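Local structure of dextranase (Pseudarthrobacter oxydans, 6NZS) at residues Q113-P118 against F123-V128; D131-K136 against V148-Q153. The protein hydrolyses internal alpha-1,6-glucosidic linkages of dextran as an endo-acting glycoside hydrolase of family 49. All blocks are in the same frame, centred on the assembly; numbering follows the deposited sequence.

Contact 1 of 2, residues Q113-P118 against F123-V128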
loop_
_atom_site.group_PDB
_atom_site.type_symbol
_atom_site.label_atom_id
_atom_site.label_comp_id
_atom_site.label_asym_id
_atom_site.label_seq_id
_atom_site.Cartn_x
_atom_site.Cartn_y
_atom_site.Cartn_z
ATOM N N GLN A 113 18.041 -18.085 -7.930
ATOM C CA GLN A 113 18.496 -16.920 -7.180
ATOM C C GLN A 113 17.723 -15.657 -7.527
ATOM O O GLN A 113 18.073 -14.573 -7.049
ATOM C CB GLN A 113 20.005 -16.719 -7.349
ATOM C CG GLN A 113 20.826 -17.775 -6.613
ATOM C CD GLN A 113 22.264 -17.361 -6.404
ATOM O OE1 GLN A 113 22.831 -16.626 -7.205
ATOM N NE2 GLN A 113 22.860 -17.825 -5.309
ATOM N N VAL A 114 16.680 -15.762 -8.339
ATOM C CA VAL A 114 15.716 -14.684 -8.504
ATOM C C VAL A 114 14.377 -15.226 -8.038
ATOM O O VAL A 114 13.787 -16.090 -8.702
ATOM C CB VAL A 114 15.630 -14.189 -9.950
ATOM C CG1 VAL A 114 14.588 -13.081 -10.043
ATOM C CG2 VAL A 114 16.976 -13.694 -10.425
ATOM N N GLN A 115 13.884 -14.718 -6.916
ATOM C CA GLN A 115 12.601 -15.148 -6.384
ATOM C C GLN A 115 11.519 -14.132 -6.726
ATOM O O GLN A 115 11.759 -12.922 -6.706
ATOM C CB GLN A 115 12.693 -15.357 -4.875
ATOM C CG GLN A 115 13.530 -16.600 -4.544
ATOM C CD GLN A 115 12.864 -17.882 -5.036
ATOM O OE1 GLN A 115 11.680 -18.094 -4.800
ATOM N NE2 GLN A 115 13.622 -18.737 -5.725
ATOM N N ILE A 116 10.330 -14.638 -7.040
ATOM C CA ILE A 116 9.153 -13.814 -7.296
ATOM C C ILE A 116 8.281 -13.835 -6.052
ATOM O O ILE A 116 8.022 -14.904 -5.486
ATOM C CB ILE A 116 8.365 -14.342 -8.508
ATOM C CG1 ILE A 116 9.214 -14.249 -9.777
ATOM C CG2 ILE A 116 7.040 -13.586 -8.677
ATOM C CD1 ILE A 116 8.698 -15.078 -10.928
ATOM N N ARG A 117 7.839 -12.660 -5.612
ATOM C CA ARG A 117 6.853 -12.581 -4.541
ATOM C C ARG A 117 5.715 -11.701 -5.039
ATOM O O ARG A 117 5.974 -10.601 -5.555
ATOM C CB ARG A 117 7.435 -12.007 -3.247
ATOM C CG ARG A 117 8.446 -12.931 -2.563
ATOM C CD ARG A 117 8.554 -12.591 -1.053
ATOM N NE ARG A 117 9.431 -13.516 -0.321
ATOM C CZ ARG A 117 9.693 -13.474 0.991
ATOM N NH1 ARG A 117 9.160 -12.549 1.797
ATOM N NH2 ARG A 117 10.510 -14.383 1.507
ATOM N N PRO A 118 4.445 -12.126 -4.908
ATOM C CA PRO A 118 3.922 -13.343 -4.268
ATOM C C PRO A 118 4.522 -14.659 -4.799
ATOM O O PRO A 118 4.584 -14.884 -6.004
ATOM C CB PRO A 118 2.420 -13.274 -4.568
ATOM C CG PRO A 118 2.121 -11.809 -4.639
ATOM C CD PRO A 118 3.357 -11.225 -5.329
ATOM N N PHE A 123 5.717 -18.336 -11.726
ATOM C CA PHE A 123 6.063 -18.008 -13.104
ATOM C C PHE A 123 7.278 -18.807 -13.560
ATOM O O PHE A 123 8.227 -19.022 -12.795
ATOM C CB PHE A 123 6.435 -16.533 -13.237
ATOM C CG PHE A 123 5.317 -15.570 -12.947
ATOM C CD1 PHE A 123 3.989 -15.902 -13.151
ATOM C CD2 PHE A 123 5.620 -14.297 -12.494
ATOM C CE1 PHE A 123 2.978 -14.968 -12.883
ATOM C CE2 PHE A 123 4.628 -13.374 -12.236
ATOM C CZ PHE A 123 3.311 -13.707 -12.436
ATOM N N GLU A 124 7.255 -19.223 -14.825
ATOM C CA GLU A 124 8.437 -19.816 -15.436
ATOM C C GLU A 124 9.561 -18.788 -15.463
ATOM O O GLU A 124 9.340 -17.622 -15.808
ATOM C CB GLU A 124 8.108 -20.260 -16.863
ATOM C CG GLU A 124 9.309 -20.755 -17.651
ATOM C CD GLU A 124 8.922 -21.525 -18.905
ATOM O OE1 GLU A 124 9.844 -22.027 -19.587
ATOM O OE2 GLU A 124 7.708 -21.624 -19.203
ATOM N N LYS A 125 10.762 -19.216 -15.077
ATOM C CA LYS A 125 11.949 -18.372 -15.082
ATOM C C LYS A 125 13.068 -19.098 -15.808
ATOM O O LYS A 125 13.205 -20.320 -15.686
ATOM C CB LYS A 125 12.441 -18.064 -13.659
ATOM C CG LYS A 125 11.465 -17.310 -12.789
ATOM C CD LYS A 125 12.022 -17.165 -11.366
ATOM C CE LYS A 125 12.332 -18.529 -10.762
ATOM N NZ LYS A 125 12.673 -18.465 -9.314
ATOM N N GLN A 126 13.871 -18.348 -16.560
ATOM C CA GLN A 126 15.021 -18.893 -17.274
ATOM C C GLN A 126 16.221 -17.989 -17.041
ATOM O O GLN A 126 16.108 -16.764 -17.123
ATOM C CB GLN A 126 14.752 -18.955 -18.781
ATOM C CG GLN A 126 13.537 -19.783 -19.168
ATOM C CD GLN A 126 13.445 -20.004 -20.661
ATOM O OE1 GLN A 126 14.213 -19.433 -21.436
ATOM N NE2 GLN A 126 12.477 -20.817 -21.080
ATOM N N LEU A 127 17.382 -18.583 -16.780
ATOM C CA LEU A 127 18.601 -17.800 -16.603
ATOM C C LEU A 127 19.237 -17.579 -17.973
ATOM O O LEU A 127 19.725 -18.525 -18.607
ATOM C CB LEU A 127 19.568 -18.501 -15.654
ATOM C CG LEU A 127 20.789 -17.630 -15.383
ATOM C CD1 LEU A 127 20.466 -16.576 -14.358
ATOM C CD2 LEU A 127 21.963 -18.475 -14.925
ATOM N N VAL A 128 19.220 -16.331 -18.438
ATOM C CA VAL A 128 19.863 -15.996 -19.706
ATOM C C VAL A 128 21.377 -15.988 -19.541
ATOM O O VAL A 128 22.110 -16.676 -20.264
ATOM C CB VAL A 128 19.346 -14.644 -20.227
ATOM C CG1 VAL A 128 20.056 -14.270 -21.524
ATOM C CG2 VAL A 128 17.825 -14.680 -20.408
HETATM O O HOH W 1 10.100 -17.637 -7.790
#

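Contact 2 of 2, residues D131-K136 against V148-Q153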
loop_
_atom_site.group_PDB
_atom_site.type_symbol
_atom_site.label_atom_id
_atom_site.label_comp_id
_atom_site.label_asym_id
_atom_site.label_seq_id
_atom_site.Cartn_x
_atom_site.Cartn_y
_atom_site.Cartn_z
ATOM N N ASP A 131 23.744 -12.164 -15.065
ATOM C CA ASP A 131 23.044 -11.034 -14.458
ATOM C C ASP A 131 21.623 -10.833 -14.968
ATOM O O ASP A 131 21.002 -9.817 -14.633
ATOM C CB ASP A 131 23.850 -9.727 -14.539
ATOM C CG ASP A 131 24.193 -9.322 -15.952
ATOM O OD1 ASP A 131 23.575 -9.822 -16.918
ATOM O OD2 ASP A 131 25.097 -8.467 -16.098
ATOM N N THR A 132 21.075 -11.777 -15.736
ATOM C CA THR A 132 19.786 -11.566 -16.386
ATOM C C THR A 132 18.903 -12.804 -16.302
ATOM O O THR A 132 19.312 -13.896 -16.715
ATOM C CB THR A 132 19.986 -11.206 -17.863
ATOM O OG1 THR A 132 20.773 -10.011 -17.968
ATOM C CG2 THR A 132 18.640 -10.999 -18.549
ATOM N N VAL A 133 17.678 -12.621 -15.809
ATOM C CA VAL A 133 16.667 -13.668 -15.770
ATOM C C VAL A 133 15.535 -13.271 -16.706
ATOM O O VAL A 133 15.258 -12.082 -16.904
ATOM C CB VAL A 133 16.152 -13.862 -14.323
ATOM C CG1 VAL A 133 15.424 -12.600 -13.822
ATOM C CG2 VAL A 133 15.261 -15.082 -14.204
ATOM N N LYS A 134 14.897 -14.273 -17.305
ATOM C CA LYS A 134 13.706 -14.092 -18.126
ATOM C C LYS A 134 12.529 -14.713 -17.384
ATOM O O LYS A 134 12.609 -15.866 -16.950
ATOM C CB LYS A 134 13.884 -14.772 -19.494
ATOM C CG LYS A 134 13.014 -14.211 -20.622
ATOM C CD LYS A 134 13.204 -14.997 -21.932
ATOM C CE LYS A 134 14.606 -14.799 -22.482
ATOM N NZ LYS A 134 14.764 -13.482 -23.176
ATOM N N ILE A 135 11.450 -13.947 -17.225
ATOM C CA ILE A 135 10.266 -14.358 -16.474
ATOM C C ILE A 135 9.070 -14.349 -17.416
ATOM O O ILE A 135 8.811 -13.340 -18.084
ATOM C CB ILE A 135 9.999 -13.399 -15.299
ATOM C CG1 ILE A 135 11.214 -13.335 -14.381
ATOM C CG2 ILE A 135 8.752 -13.814 -14.523
ATOM C CD1 ILE A 135 11.217 -12.098 -13.502
ATOM N N LYS A 136 8.318 -15.450 -17.448
ATOM C CA LYS A 136 7.119 -15.513 -18.280
ATOM C C LYS A 136 5.932 -15.046 -17.450
ATOM O O LYS A 136 5.558 -15.697 -16.471
ATOM C CB LYS A 136 6.878 -16.918 -18.813
ATOM C CG LYS A 136 5.720 -16.953 -19.803
ATOM C CD LYS A 136 5.471 -18.366 -20.291
ATOM C CE LYS A 136 5.912 -18.531 -21.726
ATOM N NZ LYS A 136 4.814 -19.129 -22.524
ATOM N N VAL A 148 10.537 -8.752 -7.846
ATOM C CA VAL A 148 11.611 -9.570 -8.408
ATOM C C VAL A 148 12.833 -9.419 -7.505
ATOM O O VAL A 148 13.339 -8.304 -7.314
ATOM C CB VAL A 148 11.928 -9.139 -9.849
ATOM C CG1 VAL A 148 13.093 -9.938 -10.414
ATOM C CG2 VAL A 148 10.687 -9.281 -10.731
ATOM N N GLU A 149 13.300 -10.530 -6.935
ATOM C CA GLU A 149 14.226 -10.495 -5.795
ATOM C C GLU A 149 15.505 -11.266 -6.120
ATOM O O GLU A 149 15.549 -12.498 -6.013
ATOM C CB GLU A 149 13.522 -11.019 -4.543
ATOM C CG GLU A 149 12.129 -10.397 -4.395
ATOM C CD GLU A 149 11.538 -10.444 -3.001
ATOM O OE1 GLU A 149 12.086 -11.130 -2.106
ATOM O OE2 GLU A 149 10.515 -9.764 -2.807
ATOM N N PHE A 150 16.551 -10.541 -6.512
ATOM C CA PHE A 150 17.845 -11.161 -6.775
ATOM C C PHE A 150 18.542 -11.439 -5.443
ATOM O O PHE A 150 18.682 -10.537 -4.606
ATOM C CB PHE A 150 18.718 -10.223 -7.607
ATOM C CG PHE A 150 18.355 -10.162 -9.067
ATOM C CD1 PHE A 150 17.248 -9.437 -9.498
ATOM C CD2 PHE A 150 19.148 -10.795 -10.010
ATOM C CE1 PHE A 150 16.929 -9.366 -10.848
ATOM C CE2 PHE A 150 18.831 -10.729 -11.361
ATOM C CZ PHE A 150 17.722 -10.017 -11.775
ATOM N N GLU A 151 18.977 -12.684 -5.249
ATOM C CA GLU A 151 19.625 -13.073 -3.997
ATOM C C GLU A 151 20.749 -12.144 -3.535
ATOM O O GLU A 151 20.775 -11.810 -2.336
ATOM C CB GLU A 151 20.075 -14.541 -4.068
ATOM C CG GLU A 151 20.367 -15.149 -2.706
ATOM C CD GLU A 151 20.752 -16.608 -2.810
ATOM O OE1 GLU A 151 19.950 -17.398 -3.357
ATOM O OE2 GLU A 151 21.859 -16.961 -2.354
ATOM N N PRO A 152 21.676 -11.683 -4.387
ATOM C CA PRO A 152 22.737 -10.784 -3.896
ATOM C C PRO A 152 22.237 -9.441 -3.387
ATOM O O PRO A 152 23.005 -8.737 -2.714
ATOM C CB PRO A 152 23.655 -10.600 -5.115
ATOM C CG PRO A 152 23.298 -11.694 -6.047
ATOM C CD PRO A 152 21.881 -12.052 -5.803
ATOM N N GLN A 153 20.994 -9.056 -3.687
ATOM C CA GLN A 153 20.419 -7.811 -3.190
ATOM C C GLN A 153 19.762 -7.955 -1.822
ATOM O O GLN A 153 19.421 -6.938 -1.207
ATOM C CB GLN A 153 19.428 -7.259 -4.222
ATOM C CG GLN A 153 20.117 -6.510 -5.349
ATOM C CD GLN A 153 20.719 -5.218 -4.856
ATOM O OE1 GLN A 153 20.046 -4.430 -4.195
ATOM N NE2 GLN A 153 21.997 -5.007 -5.134
#

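Contact 1 of 2, residues Q113-P118 against F123-V128
Ile-116 and Phe-123 form the dense end of this contact. The CD1 methyl of Ile-116 lies 3.5 Å from Phe-123 CD2 and equally close to Phe-123 CB, the two side chains crossing at about a right angle. A long branched isoleucine suits the place, because strands 114-117 and 125-128 run roughly antiparallel (149°) with their axes 9.5 Å apart and share no backbone bonds; side chains must span the gap. Lys-125 does so with an aliphatic stem that can lie on Ile-116 and an ammonium end that can still reach a backbone carbonyl. Its CD methylene rests 3.9 Å from Ile-116 CD1, and a bend at chi3 (-57°) carries the ammonium group to the other strand. There Lys-125 NZ donates a 2.7 Å hydrogen bond to Val-114 O, tilted 19° from the carbonyl plane.

The other side is looser and wetter. A water accepts from Lys-125 NZ and from Ile-116 N, and gives a weak bond to the OE1 of exposed Gln-115, whose NE2 is held by Asp-112 O. It thus links the backbone of one strand to the lysine of the other.

Phe-123 also meets Tyr-144 and Phe-146 edge-to-face. In this N-terminal Ig-like domain strand 114-117 pairs with 144-150 and strand 125-129 with 132-137, so the two face each other like layers of a beta-sandwich, with Ile-135 touching both Ile-116 and Phe-123.

Contact 2 of 2, residues D131-K136 against V148-Q153
The ring of Phe-150 reaches across to the strand that holds Val-133, and its far corner does the touching: Phe-150 CZ stands 4.0 Å from Val-133 CG1. The methyl approaches the ring obliquely, and the two side chains are inclined to each other. With CG1 set between the backbone N and the carbonyl carbon (chi1 65°), valine turns this methyl toward the ring while CG2, anti to the backbone N, packs against Gln-126 O of the neighbouring strand. The adjacent ring atom, Phe-150 CE2, comes to 4.0 Å from Asp-131 O, so the ring spans from the valine to the backbone just before the strand. A flat, wide phenylalanine suits this position because it can meet both from one anchor point.

Further along, Ile-135 and Val-148 are oriented differently. They reach toward each other tip to tip, with Ile-135 CD1 4.0 Å from Val-148 CG2. The extended isoleucine (chi2 160°) supplies most of the reach, and the short valine needs only a methyl to meet it.

These pairs belong to the core of the Ig-like N-terminal domain of the family 49 enzymes. Strands 132-137 and 144-150 do not bond to each other here: the nearest CA atoms, those of Asp-131 and Phe-150, are 9.3 Å apart, and the gap between the two layers is bridged by hydrophobic side chains, in the manner of a beta-sandwich.

Residues two apart on each strand, Val-133 with Ile-135 and Val-148 with Phe-150, point inward, as expected of extended chain. Val-114 adds to the same core, touching Val-133, Val-148 and Phe-150, while Val-100 and Leu-102 of strand 96-102 also pack on Phe-150. On the outer side of its strand, Lys-134 carries its charge to a salt bridge with Asp-99.

In the fold
Along the chain, contact 1 comes first: it closes a short connection of four residues between 113-118 and 123-128. Contact 2 opens after it has closed, bringing 148-153 back against 131-136 across eleven residues, so the two follow in series and neither nests in the other. Their centres are nevertheless only 6 Å apart, because each strand of contact 1 pairs antiparallel with one of contact 2. Gln-113 O probably bonds Glu-151 N, and Gln-126 O probably bonds Lys-134 N. Strands 114-117 and 144-150 are thus tied through one shared interior to strands 125-129 and 132-137 of the N-terminal domain, while Pro-118 touches strand 423-435 of the beta-solenoid.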